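Local atomic coordinates of chromosome partition protein Smc (Pyrococcus furiosus, PDB entry 3NWC), a protein that probably serves in chromosome condensation and partitioning, and through its hinge domain pairs into a homodimer and binds DNA. Residues E2-S5 and S6-L10; M149-I152 and E153-Y157. All coordinates share one frame; numbering follows the deposited sequence.

Overall arrangement
From the N terminus of this hinge domain, interaction 1 comes first: residues 2-10 enter helix 4-19 and close its first turn. Much later in the chain, interaction 2 closes the tight loop of the hairpin formed by strands 148-151 and 156-157, in a mixed sheet with strands 131-134 and 163-165 alongside. Both contacts are local, and they follow in series, neither nesting nor crossing. Their centres lie about 14 Å apart, and they do meet: Glu-153 at the hairpin turn probably hydrogen-bonds the Ser-6 hydroxyl and packs against Leu-3, so the start of the helix is tied to the turn. Gly-154 and Glu-155 of the same hairpin also reach the second subunit.

Interaction 1: E2-S5 and S6-L10; sequences ELES and SEREL
Glu-4 and Arg-8 lie side by side one helical turn apart and meet in a salt bridge in which a single carboxylate oxygen takes both donors. Glu-4 OE2 stands 2.8 Å from Arg-8 NH2 and 2.9 Å from Arg-8 NE, near the plane of the guanidinium, whose edge it meets side-on. The carboxylate is turned 36° against that plane. Glu-4 reaches this spot with CG anti to the backbone N (chi1 176°) and an extended chain, while the straight aliphatic part of Arg-8 runs over the Glu-4 carbonyl, with Arg-8 CG 3.4 Å from Glu-4 O. This is an i to i+4 ion pair in the first turn of helix 4-19, where Leu-3 is the N-cap residue. Along the backbone, Arg-8 N donates to Glu-4 O at 2.9 Å, Glu-7 N to Leu-3 O at 3.2 Å, and Glu-9 N to Ser-5 O. At the N-terminal end of the helix a water links the cap to the first turn: it accepts from Leu-3 N and donates to Ser-6 OG, 2.8 Å away. Farther out, the buried Glu-9 carboxylate pairs with Arg-169 and takes the backbone N-H of Phe-168, and Leu-10 packs on helix 52-59.

Interaction 2: M149-I152 and E153-Y157; sequences MVTI and EGELY
Thr-151 places OG1 between its backbone N and carbonyl carbon (chi1 69°), and Glu-155 bends at CB-CG (chi2 84°) to fold its carboxylate back over that hydroxyl. Thr-151 OG1 donates to Glu-155 OE1 across a short 2.5 Å, from above the carboxylate plane, and accepts from Glu-155 N at 2.9 Å; a weak third bond comes from Gly-154 N. Thr-151 O also takes Gly-154 N, closing the type I turn 151-154, and Thr-151 N donates to Glu-155 O at 2.9 Å. With Gly-154 at positive phi (108°), where a side chain would jam against the preceding carbonyl, this is a hairpin with a type I turn and a G1 beta bulge. Beyond it, selenomethionine Met-149 and Tyr-157 form the hydrogen-bonded pair, Tyr-157 N reaching Met-149 O at 2.8 Å. On their face the methyl CE of Met-149 rests 3.8 Å from Tyr-157 CB, while Thr-151 CG2 meets the ring edge at CE2. A valine in place of Thr-151 would probably leave Glu-155 N and OE1 without their shared partner and the carboxylate less firmly fixed in its rotation. The other oxygen, Glu-155 OE2, forms a salt bridge to Lys-82 of the second subunit, and Gly-154 O takes a hydrogen bond from that subunit's Arg-88. Held by hydroxyl and lysine together, the buried carboxylate is likely to stay ionised, its rotation probably restrained with the charge turned to the dimer partner.

Interaction 1: E2-S5 and S6-L10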
loop_
_atom_site.group_PDB
_atom_site.type_symbol
_atom_site.label_atom_id
_atom_site.label_comp_id
_atom_site.label_asym_id
_atom_site.label_seq_id
_atom_site.Cartn_x
_atom_site.Cartn_y
_atom_site.Cartn_z
ATOM N N GLU A 2 -3.283 -20.634 -16.291
ATOM C CA GLU A 2 -3.200 -21.328 -17.579
ATOM C C GLU A 2 -1.814 -21.219 -18.206
ATOM O O GLU A 2 -1.211 -22.219 -18.607
ATOM C CB GLU A 2 -4.233 -20.766 -18.559
ATOM C CG GLU A 2 -4.093 -21.301 -19.977
ATOM C CD GLU A 2 -5.013 -20.605 -20.963
ATOM O OE1 GLU A 2 -4.998 -19.359 -21.024
ATOM O OE2 GLU A 2 -5.753 -21.307 -21.679
ATOM N N LEU A 3 -1.327 -19.990 -18.304
ATOM C CA LEU A 3 -0.043 -19.714 -18.931
ATOM C C LEU A 3 1.081 -19.915 -17.924
ATOM O O LEU A 3 0.924 -19.608 -16.742
ATOM C CB LEU A 3 -0.027 -18.275 -19.447
ATOM C CG LEU A 3 -1.228 -17.904 -20.318
ATOM C CD1 LEU A 3 -1.265 -16.410 -20.600
ATOM C CD2 LEU A 3 -1.207 -18.717 -21.611
ATOM N N GLU A 4 2.209 -20.445 -18.387
ATOM C CA GLU A 4 3.385 -20.547 -17.535
ATOM C C GLU A 4 3.741 -19.172 -16.980
ATOM O O GLU A 4 4.102 -19.051 -15.813
ATOM C CB GLU A 4 4.574 -21.121 -18.308
ATOM C CG GLU A 4 5.874 -21.173 -17.509
ATOM C CD GLU A 4 7.002 -21.835 -18.278
ATOM O OE1 GLU A 4 6.777 -22.198 -19.451
ATOM O OE2 GLU A 4 8.105 -21.994 -17.711
ATOM N N SER A 5 3.637 -18.138 -17.814
ATOM C CA SER A 5 4.068 -16.807 -17.401
ATOM C C SER A 5 3.228 -16.328 -16.222
ATOM O O SER A 5 3.747 -15.721 -15.283
ATOM C CB SER A 5 4.035 -15.805 -18.565
ATOM O OG SER A 5 2.720 -15.572 -19.052
ATOM N N SER A 6 1.936 -16.632 -16.268
ATOM C CA SER A 6 1.028 -16.286 -15.185
ATOM C C SER A 6 1.417 -16.990 -13.894
ATOM O O SER A 6 1.340 -16.405 -12.819
ATOM C CB SER A 6 -0.407 -16.673 -15.539
ATOM O OG SER A 6 -0.890 -15.924 -16.635
ATOM N N GLU A 7 1.796 -18.260 -14.000
ATOM C CA GLU A 7 2.168 -19.025 -12.821
ATOM C C GLU A 7 3.433 -18.452 -12.222
ATOM O O GLU A 7 3.545 -18.324 -11.002
ATOM C CB GLU A 7 2.378 -20.507 -13.161
ATOM C CG GLU A 7 1.081 -21.247 -13.389
ATOM C CD GLU A 7 1.269 -22.703 -13.757
ATOM O OE1 GLU A 7 2.415 -23.123 -14.024
ATOM O OE2 GLU A 7 0.253 -23.426 -13.779
ATOM N N ARG A 8 4.400 -18.130 -13.080
ATOM C CA ARG A 8 5.650 -17.535 -12.617
ATOM C C ARG A 8 5.362 -16.205 -11.910
ATOM O O ARG A 8 5.930 -15.913 -10.846
ATOM C CB ARG A 8 6.629 -17.347 -13.785
ATOM C CG ARG A 8 7.119 -18.683 -14.365
ATOM C CD ARG A 8 8.136 -18.488 -15.469
ATOM N NE ARG A 8 8.664 -19.778 -15.900
ATOM C CZ ARG A 8 9.689 -20.393 -15.313
ATOM N NH1 ARG A 8 10.301 -19.821 -14.289
ATOM N NH2 ARG A 8 10.113 -21.574 -15.749
ATOM N N GLU A 9 4.488 -15.408 -12.508
ATOM C CA GLU A 9 4.076 -14.125 -11.922
ATOM C C GLU A 9 3.494 -14.308 -10.534
ATOM O O GLU A 9 3.817 -13.559 -9.611
ATOM C CB GLU A 9 3.028 -13.415 -12.812
ATOM C CG GLU A 9 3.607 -12.709 -14.031
ATOM C CD GLU A 9 4.551 -11.586 -13.645
ATOM O OE1 GLU A 9 4.059 -10.515 -13.248
ATOM O OE2 GLU A 9 5.783 -11.778 -13.733
ATOM N N LEU A 10 2.601 -15.279 -10.394
ATOM C CA LEU A 10 1.966 -15.555 -9.103
ATOM C C LEU A 10 2.970 -15.979 -8.039
ATOM O O LEU A 10 2.949 -15.480 -6.913
ATOM C CB LEU A 10 0.885 -16.639 -9.242
ATOM C CG LEU A 10 0.171 -17.056 -7.952
ATOM C CD1 LEU A 10 -0.559 -15.867 -7.340
ATOM C CD2 LEU A 10 -0.800 -18.209 -8.192
HETATM O O HOH W 1 -2.981 -17.651 -17.427
#

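Interaction 2: M149-I152 and E153-Y157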
loop_
_atom_site.group_PDB
_atom_site.type_symbol
_atom_site.label_atom_id
_atom_site.label_comp_id
_atom_site.label_asym_id
_atom_site.label_seq_id
_atom_site.Cartn_x
_atom_site.Cartn_y
_atom_site.Cartn_z
HETATM N N MSE A 149 -10.244 -2.148 -11.196
HETATM C CA MSE A 149 -10.111 -3.341 -12.021
HETATM C C MSE A 149 -8.759 -4.019 -11.820
HETATM O O MSE A 149 -7.751 -3.373 -11.543
HETATM C CB MSE A 149 -10.276 -2.994 -13.500
HETATM C CG MSE A 149 -11.651 -2.439 -13.855
HETATM SE SE MSE A 149 -11.587 -1.598 -15.609
HETATM C CE MSE A 149 -10.400 -0.112 -15.176
ATOM N N VAL A 150 -8.751 -5.331 -11.978
ATOM C CA VAL A 150 -7.492 -6.061 -12.019
ATOM C C VAL A 150 -7.590 -6.936 -13.260
ATOM O O VAL A 150 -8.647 -7.490 -13.531
ATOM C CB VAL A 150 -7.267 -6.885 -10.731
ATOM C CG1 VAL A 150 -8.437 -7.874 -10.477
ATOM C CG2 VAL A 150 -5.941 -7.605 -10.784
ATOM N N THR A 151 -6.524 -7.018 -14.044
ATOM C CA THR A 151 -6.558 -7.900 -15.212
ATOM C C THR A 151 -6.161 -9.296 -14.787
ATOM O O THR A 151 -5.542 -9.480 -13.750
ATOM C CB THR A 151 -5.642 -7.434 -16.357
ATOM O OG1 THR A 151 -4.266 -7.588 -15.980
ATOM C CG2 THR A 151 -5.928 -5.987 -16.716
ATOM N N ILE A 152 -6.522 -10.285 -15.594
ATOM C CA ILE A 152 -6.212 -11.659 -15.269
ATOM C C ILE A 152 -4.701 -11.858 -15.161
ATOM O O ILE A 152 -4.240 -12.718 -14.432
ATOM C CB ILE A 152 -6.789 -12.628 -16.322
ATOM C CG1 ILE A 152 -8.288 -12.794 -16.101
ATOM C CG2 ILE A 152 -6.129 -13.988 -16.211
ATOM C CD1 ILE A 152 -8.614 -13.701 -14.931
ATOM N N GLU A 153 -3.943 -11.036 -15.880
ATOM C CA GLU A 153 -2.490 -11.178 -15.908
ATOM C C GLU A 153 -1.781 -10.292 -14.895
ATOM O O GLU A 153 -0.551 -10.336 -14.772
ATOM C CB GLU A 153 -1.960 -10.944 -17.320
ATOM C CG GLU A 153 -2.348 -12.064 -18.280
ATOM C CD GLU A 153 -1.963 -13.436 -17.750
ATOM O OE1 GLU A 153 -1.067 -13.509 -16.883
ATOM O OE2 GLU A 153 -2.552 -14.440 -18.197
ATOM N N GLY A 154 -2.560 -9.479 -14.182
ATOM C CA GLY A 154 -2.051 -8.817 -12.998
ATOM C C GLY A 154 -1.775 -7.329 -13.044
ATOM O O GLY A 154 -1.030 -6.817 -12.206
ATOM N N GLU A 155 -2.339 -6.625 -14.014
ATOM C CA GLU A 155 -2.319 -5.170 -13.946
ATOM C C GLU A 155 -3.405 -4.710 -12.982
ATOM O O GLU A 155 -4.447 -5.354 -12.859
ATOM C CB GLU A 155 -2.501 -4.538 -15.324
ATOM C CG GLU A 155 -1.300 -4.686 -16.235
ATOM C CD GLU A 155 -1.273 -6.003 -16.974
ATOM O OE1 GLU A 155 -2.359 -6.544 -17.276
ATOM O OE2 GLU A 155 -0.158 -6.491 -17.262
ATOM N N LEU A 156 -3.150 -3.609 -12.282
ATOM C CA LEU A 156 -4.105 -3.091 -11.292
ATOM C C LEU A 156 -4.474 -1.661 -11.608
ATOM O O LEU A 156 -3.599 -0.822 -11.823
ATOM C CB LEU A 156 -3.505 -3.154 -9.881
ATOM C CG LEU A 156 -4.345 -2.537 -8.758
ATOM C CD1 LEU A 156 -5.666 -3.322 -8.559
ATOM C CD2 LEU A 156 -3.551 -2.493 -7.457
ATOM N N TYR A 157 -5.778 -1.394 -11.630
ATOM C CA TYR A 157 -6.315 -0.068 -11.868
ATOM C C TYR A 157 -7.106 0.327 -10.629
ATOM O O TYR A 157 -8.196 -0.188 -10.387
ATOM C CB TYR A 157 -7.255 -0.090 -13.075
ATOM C CG TYR A 157 -6.569 -0.417 -14.379
ATOM C CD1 TYR A 157 -6.286 0.577 -15.305
ATOM C CD2 TYR A 157 -6.191 -1.720 -14.679
ATOM C CE1 TYR A 157 -5.647 0.284 -16.492
ATOM C CE2 TYR A 157 -5.556 -2.021 -15.866
ATOM C CZ TYR A 157 -5.290 -1.018 -16.770
ATOM O OH TYR A 157 -4.655 -1.319 -17.954
#